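Local coordinates for RNA silencing suppressor p19 (PDB 6BJV), which suppresses RNA silencing in plants as a homodimer that binds short interfering RNAs tightly and selects them, like a molecular caliper, by duplex length, at residues S36-W39 against T40-R43; V95-A98 against A99-L103; C134-A137 against I138-Q142. All coordinates share one frame; numbering follows the deposited sequence.

Overall arrangement
The three interactions follow one another along the chain without overlapping. Interaction 1 starts helix 39-45 and holds the end of the RNA duplex, on the opposite side of the chain's centre from the other two; its centre lies about 32 Å from that of interaction 2 and about 28 Å from that of interaction 3. Interaction 2, around the end of helix 92-99, and interaction 3, within helix 130-144, have centres about 18 Å apart and do touch: V95 CG1 meets C134 SG at 3.3 Å. Both helices pack on the four-stranded antiparallel sheet, and helix 130-144 also reaches the second subunit. The caliper's end-reading element is thus set apart from the helices packed on the sheet.

Interaction 1. Residues S36-W39 against T40-R43. With nucleotides of chain C; nucleotides of chain D.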
# COMPACT_ATOMS: atom_id res chain seq x y z
N SER A 36 4.57 -21.91 1.91
CA SER A 36 3.90 -21.71 3.19
C SER A 36 4.34 -22.78 4.18
O SER A 36 4.28 -23.98 3.86
CB SER A 36 2.39 -21.75 3.02
OG SER A 36 1.95 -20.79 2.07
N PRO A 37 4.78 -22.41 5.38
CA PRO A 37 5.18 -23.43 6.35
C PRO A 37 3.97 -24.14 6.93
O PRO A 37 2.87 -23.59 7.01
CB PRO A 37 5.91 -22.62 7.43
CG PRO A 37 5.25 -21.29 7.38
CD PRO A 37 4.91 -21.05 5.93
N SER A 38 4.18 -25.39 7.33
CA SER A 38 3.13 -26.15 7.98
C SER A 38 2.82 -25.55 9.35
O SER A 38 3.51 -24.65 9.84
CB SER A 38 3.53 -27.62 8.12
OG SER A 38 4.79 -27.74 8.75
N TRP A 39 1.76 -26.07 9.97
CA TRP A 39 1.40 -25.61 11.31
C TRP A 39 2.53 -25.87 12.30
O TRP A 39 2.97 -24.96 13.01
CB TRP A 39 0.11 -26.30 11.76
CG TRP A 39 -0.48 -25.72 13.01
CD1 TRP A 39 -0.13 -24.54 13.61
CD2 TRP A 39 -1.51 -26.30 13.82
NE1 TRP A 39 -0.89 -24.35 14.74
CE2 TRP A 39 -1.74 -25.41 14.89
CE3 TRP A 39 -2.26 -27.47 13.74
CZ2 TRP A 39 -2.69 -25.67 15.88
CZ3 TRP A 39 -3.20 -27.73 14.72
CH2 TRP A 39 -3.41 -26.83 15.78
N THR A 40 3.01 -27.11 12.35
CA THR A 40 4.08 -27.46 13.28
C THR A 40 5.34 -26.65 12.98
O THR A 40 5.92 -26.03 13.88
CB THR A 40 4.38 -28.95 13.21
OG1 THR A 40 4.72 -29.31 11.86
CG2 THR A 40 3.17 -29.76 13.65
N GLU A 41 5.77 -26.65 11.72
CA GLU A 41 6.98 -25.92 11.35
C GLU A 41 6.87 -24.44 11.71
O GLU A 41 7.89 -23.79 11.96
CB GLU A 41 7.24 -26.08 9.85
CG GLU A 41 8.58 -25.52 9.39
CD GLU A 41 8.76 -25.61 7.89
OE1 GLU A 41 7.76 -25.88 7.18
OE2 GLU A 41 9.90 -25.42 7.41
N TRP A 42 5.66 -23.90 11.74
CA TRP A 42 5.46 -22.52 12.15
C TRP A 42 5.41 -22.39 13.67
O TRP A 42 5.86 -21.38 14.22
CB TRP A 42 4.18 -21.96 11.53
CG TRP A 42 3.79 -20.62 12.07
CD1 TRP A 42 4.16 -19.40 11.60
CD2 TRP A 42 2.94 -20.37 13.20
NE1 TRP A 42 3.60 -18.40 12.35
CE2 TRP A 42 2.84 -18.97 13.34
CE3 TRP A 42 2.25 -21.19 14.09
CZ2 TRP A 42 2.08 -18.38 14.35
CZ3 TRP A 42 1.49 -20.60 15.09
CH2 TRP A 42 1.42 -19.21 15.21
N ARG A 43 4.87 -23.40 14.35
CA ARG A 43 4.87 -23.39 15.81
C ARG A 43 6.29 -23.44 16.36
O ARG A 43 6.60 -22.80 17.38
CB ARG A 43 4.05 -24.57 16.34
CG ARG A 43 4.03 -24.68 17.85
CD ARG A 43 3.28 -25.91 18.31
NE ARG A 43 3.91 -27.15 17.86
CZ ARG A 43 4.92 -27.75 18.47
NH1 ARG A 43 5.44 -27.24 19.58
NH2 ARG A 43 5.42 -28.87 17.97
P G C 19 -9.54 -29.63 15.53
OP1 G C 19 -9.93 -30.98 16.02
OP2 G C 19 -8.70 -28.76 16.38
O5' G C 19 -8.81 -29.81 14.13
C5' G C 19 -7.40 -29.86 14.04
C4' G C 19 -6.92 -29.57 12.64
O4' G C 19 -7.26 -28.20 12.29
C3' G C 19 -5.42 -29.67 12.43
O3' G C 19 -5.01 -30.99 12.14
C2' G C 19 -5.15 -28.68 11.30
O2' G C 19 -5.41 -29.27 10.04
C1' G C 19 -6.20 -27.60 11.58
N9 G C 19 -5.68 -26.49 12.39
C8 G C 19 -6.08 -26.20 13.67
N7 G C 19 -5.48 -25.16 14.17
C5 G C 19 -4.65 -24.73 13.15
C6 G C 19 -3.75 -23.63 13.12
O6 G C 19 -3.51 -22.80 14.01
N1 G C 19 -3.10 -23.55 11.89
C2 G C 19 -3.29 -24.42 10.84
N2 G C 19 -2.56 -24.18 9.74
N3 G C 19 -4.12 -25.45 10.86
C4 G C 19 -4.76 -25.54 12.04
OP3 C D 1 0.91 -14.49 9.35
P C D 1 1.74 -15.57 9.95
OP1 C D 1 3.16 -15.22 9.75
OP2 C D 1 1.25 -15.80 11.33
O5' C D 1 1.46 -16.90 9.13
C5' C D 1 2.37 -17.35 8.14
C4' C D 1 2.03 -18.74 7.68
O4' C D 1 2.22 -19.69 8.77
C3' C D 1 0.59 -18.97 7.25
O3' C D 1 0.32 -18.52 5.93
C2' C D 1 0.42 -20.47 7.44
O2' C D 1 1.01 -21.19 6.37
C1' C D 1 1.24 -20.70 8.71
N1 C D 1 0.39 -20.60 9.92
C2 C D 1 -0.46 -21.66 10.22
O2 C D 1 -0.48 -22.65 9.47
N3 C D 1 -1.25 -21.59 11.32
C4 C D 1 -1.20 -20.52 12.11
N4 C D 1 -2.00 -20.49 13.18
C5 C D 1 -0.34 -19.42 11.82
C6 C D 1 0.43 -19.50 10.73
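W39 O receives two backbone donors of the next turn: R43 N at 2.8 Å and, weakly, W42 N, which makes its better bond to S38 O at 3.0 Å. S38 is the N-cap of helix 39-45. With its OG held between the backbone N and the carbonyl carbon (chi1 53°), the hydroxyl reaches forward to the first turn and accepts a weak bond from E41 N at 3.3 Å. This is the part of the p19 caliper that meets the end of the duplex: two tryptophans cover a terminal base pair, guanosine 19 of chain C with cytidine 1 of chain D. The W39 indole lies over the guanine, whose C6 sits 3.2 Å above the indole plane but displaced toward its rim. W42 takes the cytosine more squarely, with the base atom C5 3.4 Å above the centre of the indole. With CG anti to the backbone N in both (chi1 -170° and 171°), the indoles lie next to each other against the base pair, W39 CD1 4.1 Å from W42 CE3. The sugar is held too: O2' of cytidine 1 of chain D donates to P37 O at 3.1 Å, while P37 CG packs near the ribose ring oxygen. On the protein side, the extended E41 side chain brings OE1 beside P37, and its carboxylate forms a salt bridge with R75 of strand 68-75.

Interaction 2. Residues V95-A98 against A99-L103; sequences VNYA and ASRFL
N96 O accepts two bonds from S100, one from S100 N at 2.8 Å and one from S100 OG at 2.9 Å, and the two donors approach from opposite faces of the carbonyl plane. A chi1 of -57° sets S100 OG anti to its own carbonyl carbon, beside the backbone N and within reach of N96 O; the hydroxyl arrives well above the carbonyl plane, 38° out of it. One residue earlier, V95 O is taken by A99 N at 2.6 Å. Beyond this the pattern shifts from i+4 to i+3: R101 N donates to A98 O at 3.1 Å, from far above the carbonyl plane, and F102 N donates to A99 O. The chain tightens in this way as it leaves helix 92-99 for the loop that leads to strand 109-116. F102 CD2 comes within 3.0 Å of A98 O, obliquely to the ring, and R101 CB rides over the centre of the F102 ring. Farther out, the R101 side chain bends at chi2 and lays NE over one face of the Y97 ring, 4.0 Å above it and toward the rim, with ring and guanidinium planes 44° apart; NH2 ends by Y97 OH, but the angle is too poor for a hydrogen bond. On the inner side, V95 packs on W63 and F65 of strand 58-65, and A99 on F65 and on L130 of helix 130-144. An earlier loop adds P29 against A98, and T27 against R101 and F102.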
# COMPACT_ATOMS: atom_id res chain seq x y z
N VAL A 95 3.43 -10.67 -14.80
CA VAL A 95 2.19 -10.08 -14.32
C VAL A 95 1.34 -9.60 -15.50
O VAL A 95 0.12 -9.81 -15.52
CB VAL A 95 2.49 -8.94 -13.32
CG1 VAL A 95 3.43 -7.91 -13.91
CG2 VAL A 95 1.20 -8.27 -12.86
N ASN A 96 1.96 -8.96 -16.49
CA ASN A 96 1.22 -8.56 -17.68
C ASN A 96 0.68 -9.78 -18.41
O ASN A 96 -0.48 -9.80 -18.84
CB ASN A 96 2.11 -7.73 -18.61
CG ASN A 96 2.32 -6.32 -18.10
OD1 ASN A 96 1.46 -5.75 -17.42
ND2 ASN A 96 3.46 -5.73 -18.44
N TYR A 97 1.51 -10.82 -18.56
CA TYR A 97 1.06 -12.06 -19.18
C TYR A 97 -0.16 -12.61 -18.45
O TYR A 97 -1.18 -12.93 -19.07
CB TYR A 97 2.21 -13.07 -19.18
CG TYR A 97 1.89 -14.39 -19.85
CD1 TYR A 97 2.01 -14.53 -21.23
CD2 TYR A 97 1.50 -15.49 -19.11
CE1 TYR A 97 1.74 -15.73 -21.85
CE2 TYR A 97 1.21 -16.70 -19.72
CZ TYR A 97 1.34 -16.81 -21.09
OH TYR A 97 1.06 -18.01 -21.70
N ALA A 98 -0.06 -12.73 -17.12
CA ALA A 98 -1.20 -13.21 -16.34
C ALA A 98 -2.35 -12.21 -16.39
O ALA A 98 -3.53 -12.60 -16.42
CB ALA A 98 -0.78 -13.47 -14.90
N ALA A 99 -2.04 -10.91 -16.39
CA ALA A 99 -3.09 -9.89 -16.43
C ALA A 99 -3.90 -9.99 -17.71
O ALA A 99 -5.13 -9.87 -17.69
CB ALA A 99 -2.47 -8.50 -16.29
N SER A 100 -3.23 -10.22 -18.85
CA SER A 100 -3.92 -10.34 -20.13
C SER A 100 -4.93 -11.48 -20.15
O SER A 100 -5.73 -11.55 -21.10
CB SER A 100 -2.89 -10.55 -21.24
OG SER A 100 -1.94 -9.50 -21.27
N ARG A 101 -4.92 -12.35 -19.15
CA ARG A 101 -5.79 -13.52 -19.13
C ARG A 101 -7.11 -13.29 -18.42
O ARG A 101 -8.04 -14.09 -18.58
CB ARG A 101 -5.05 -14.69 -18.47
CG ARG A 101 -3.70 -15.02 -19.10
CD ARG A 101 -3.82 -16.17 -20.08
NE ARG A 101 -2.66 -16.25 -20.98
CZ ARG A 101 -2.33 -17.33 -21.68
NH1 ARG A 101 -3.04 -18.44 -21.58
NH2 ARG A 101 -1.27 -17.30 -22.47
N PHE A 102 -7.22 -12.21 -17.63
CA PHE A 102 -8.42 -11.97 -16.83
C PHE A 102 -8.94 -10.54 -16.97
O PHE A 102 -9.85 -10.16 -16.23
CB PHE A 102 -8.15 -12.28 -15.35
CG PHE A 102 -7.34 -13.52 -15.13
CD1 PHE A 102 -7.93 -14.77 -15.18
CD2 PHE A 102 -5.98 -13.43 -14.86
CE1 PHE A 102 -7.18 -15.92 -14.97
CE2 PHE A 102 -5.23 -14.57 -14.65
CZ PHE A 102 -5.83 -15.81 -14.71
N LEU A 103 -8.39 -9.75 -17.88
CA LEU A 103 -8.78 -8.36 -18.05
C LEU A 103 -9.40 -8.16 -19.43
O LEU A 103 -8.92 -8.72 -20.42
CB LEU A 103 -7.59 -7.42 -17.88
CG LEU A 103 -6.97 -7.38 -16.48
CD1 LEU A 103 -5.71 -6.54 -16.49
CD2 LEU A 103 -7.96 -6.83 -15.46

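Interaction 3. Residues C134-A137 against I138-Q142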
# COMPACT_ATOMS: atom_id res chain seq x y z
N CYS A 134 3.21 -1.98 -11.49
CA CYS A 134 4.33 -2.91 -11.47
C CYS A 134 5.61 -2.21 -11.04
O CYS A 134 6.21 -2.53 -10.01
CB CYS A 134 4.50 -3.55 -12.84
SG CYS A 134 3.13 -4.63 -13.31
N GLU A 135 6.07 -1.23 -11.84
CA GLU A 135 7.29 -0.50 -11.51
C GLU A 135 7.24 0.03 -10.08
O GLU A 135 8.25 0.04 -9.38
CB GLU A 135 7.50 0.64 -12.50
CG GLU A 135 8.20 0.23 -13.80
CD GLU A 135 7.36 -0.70 -14.66
OE1 GLU A 135 6.37 -1.26 -14.15
OE2 GLU A 135 7.70 -0.86 -15.85
N MET A 136 6.06 0.47 -9.63
CA MET A 136 5.92 0.96 -8.27
C MET A 136 5.86 -0.18 -7.26
O MET A 136 6.29 -0.02 -6.12
CB MET A 136 4.66 1.82 -8.15
CG MET A 136 4.51 2.50 -6.80
SD MET A 136 5.85 3.66 -6.47
CE MET A 136 5.61 3.97 -4.72
N ALA A 137 5.34 -1.35 -7.67
CA ALA A 137 5.21 -2.46 -6.74
C ALA A 137 6.51 -3.25 -6.61
O ALA A 137 6.85 -3.70 -5.51
CB ALA A 137 4.08 -3.39 -7.21
N ILE A 138 7.24 -3.42 -7.71
CA ILE A 138 8.45 -4.24 -7.67
C ILE A 138 9.48 -3.62 -6.73
O ILE A 138 10.15 -4.34 -5.97
CB ILE A 138 9.03 -4.42 -9.09
CG1 ILE A 138 10.25 -5.35 -9.06
CG2 ILE A 138 9.40 -3.09 -9.71
CD1 ILE A 138 9.94 -6.78 -8.65
N ARG A 139 9.63 -2.30 -6.76
CA ARG A 139 10.61 -1.65 -5.91
C ARG A 139 10.07 -1.34 -4.52
O ARG A 139 10.85 -1.34 -3.56
CB ARG A 139 11.13 -0.37 -6.57
CG ARG A 139 10.13 0.77 -6.62
CD ARG A 139 10.66 1.92 -7.46
NE ARG A 139 12.11 2.10 -7.30
CZ ARG A 139 12.70 2.54 -6.19
NH1 ARG A 139 11.98 2.83 -5.12
NH2 ARG A 139 14.02 2.66 -6.16
N SER A 140 8.77 -1.09 -4.39
CA SER A 140 8.16 -1.05 -3.07
C SER A 140 8.41 -2.36 -2.33
O SER A 140 8.58 -2.37 -1.11
CB SER A 140 6.67 -0.78 -3.18
OG SER A 140 6.42 0.50 -3.73
N LYS A 141 8.43 -3.48 -3.06
CA LYS A 141 8.80 -4.76 -2.47
C LYS A 141 10.27 -4.77 -2.05
O LYS A 141 10.63 -5.47 -1.10
CB LYS A 141 8.53 -5.88 -3.48
CG LYS A 141 8.89 -7.28 -3.00
CD LYS A 141 8.71 -8.29 -4.13
CE LYS A 141 9.01 -9.70 -3.66
NZ LYS A 141 8.87 -10.68 -4.77
N GLN A 142 11.11 -4.00 -2.73
CA GLN A 142 12.54 -3.98 -2.40
C GLN A 142 12.79 -3.28 -1.07
O GLN A 142 13.50 -3.81 -0.21
CB GLN A 142 13.32 -3.30 -3.53
CG GLN A 142 14.83 -3.37 -3.37
CD GLN A 142 15.57 -2.53 -4.38
OE1 GLN A 142 14.96 -1.84 -5.20
NE2 GLN A 142 16.90 -2.57 -4.33
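S140 OG lies anti to its own carbonyl carbon (chi1 -64°), beside the backbone N, and reaches back along helix 130-144 to M136 O, while M136, with CG anti to its backbone N (chi1 -174°) and a bend at chi2, swings its CE to 3.7 Å from S140 OG. This is the serine back-bond to the carbonyl one turn earlier, within the long helix that packs on the sheet. M136 O takes both S140 OG and S140 N, the latter at 3.2 Å; the modelled hydroxyl distance is very short, so its exact length is doubtful. Ordinary i+4 bonds flank the pair, I138 N to C134 O at 2.7 Å and K141 N to A137 O at 2.9 Å. One side of the helix faces the sheet: A137 and S140 lie on I123 of strand 119-126, and the fully extended K141 passes Y112 and I114 to give its NZ to V86 O. The second subunit also comes in: M136 meets L147 of that chain, and R139 NH1 forms salt bridges with E143 of its own chain and E143 of the second subunit. The I138 CG2 methyl settles against two successive carbonyls, 3.3 Å from C134 O and 3.4 Å from E135 O.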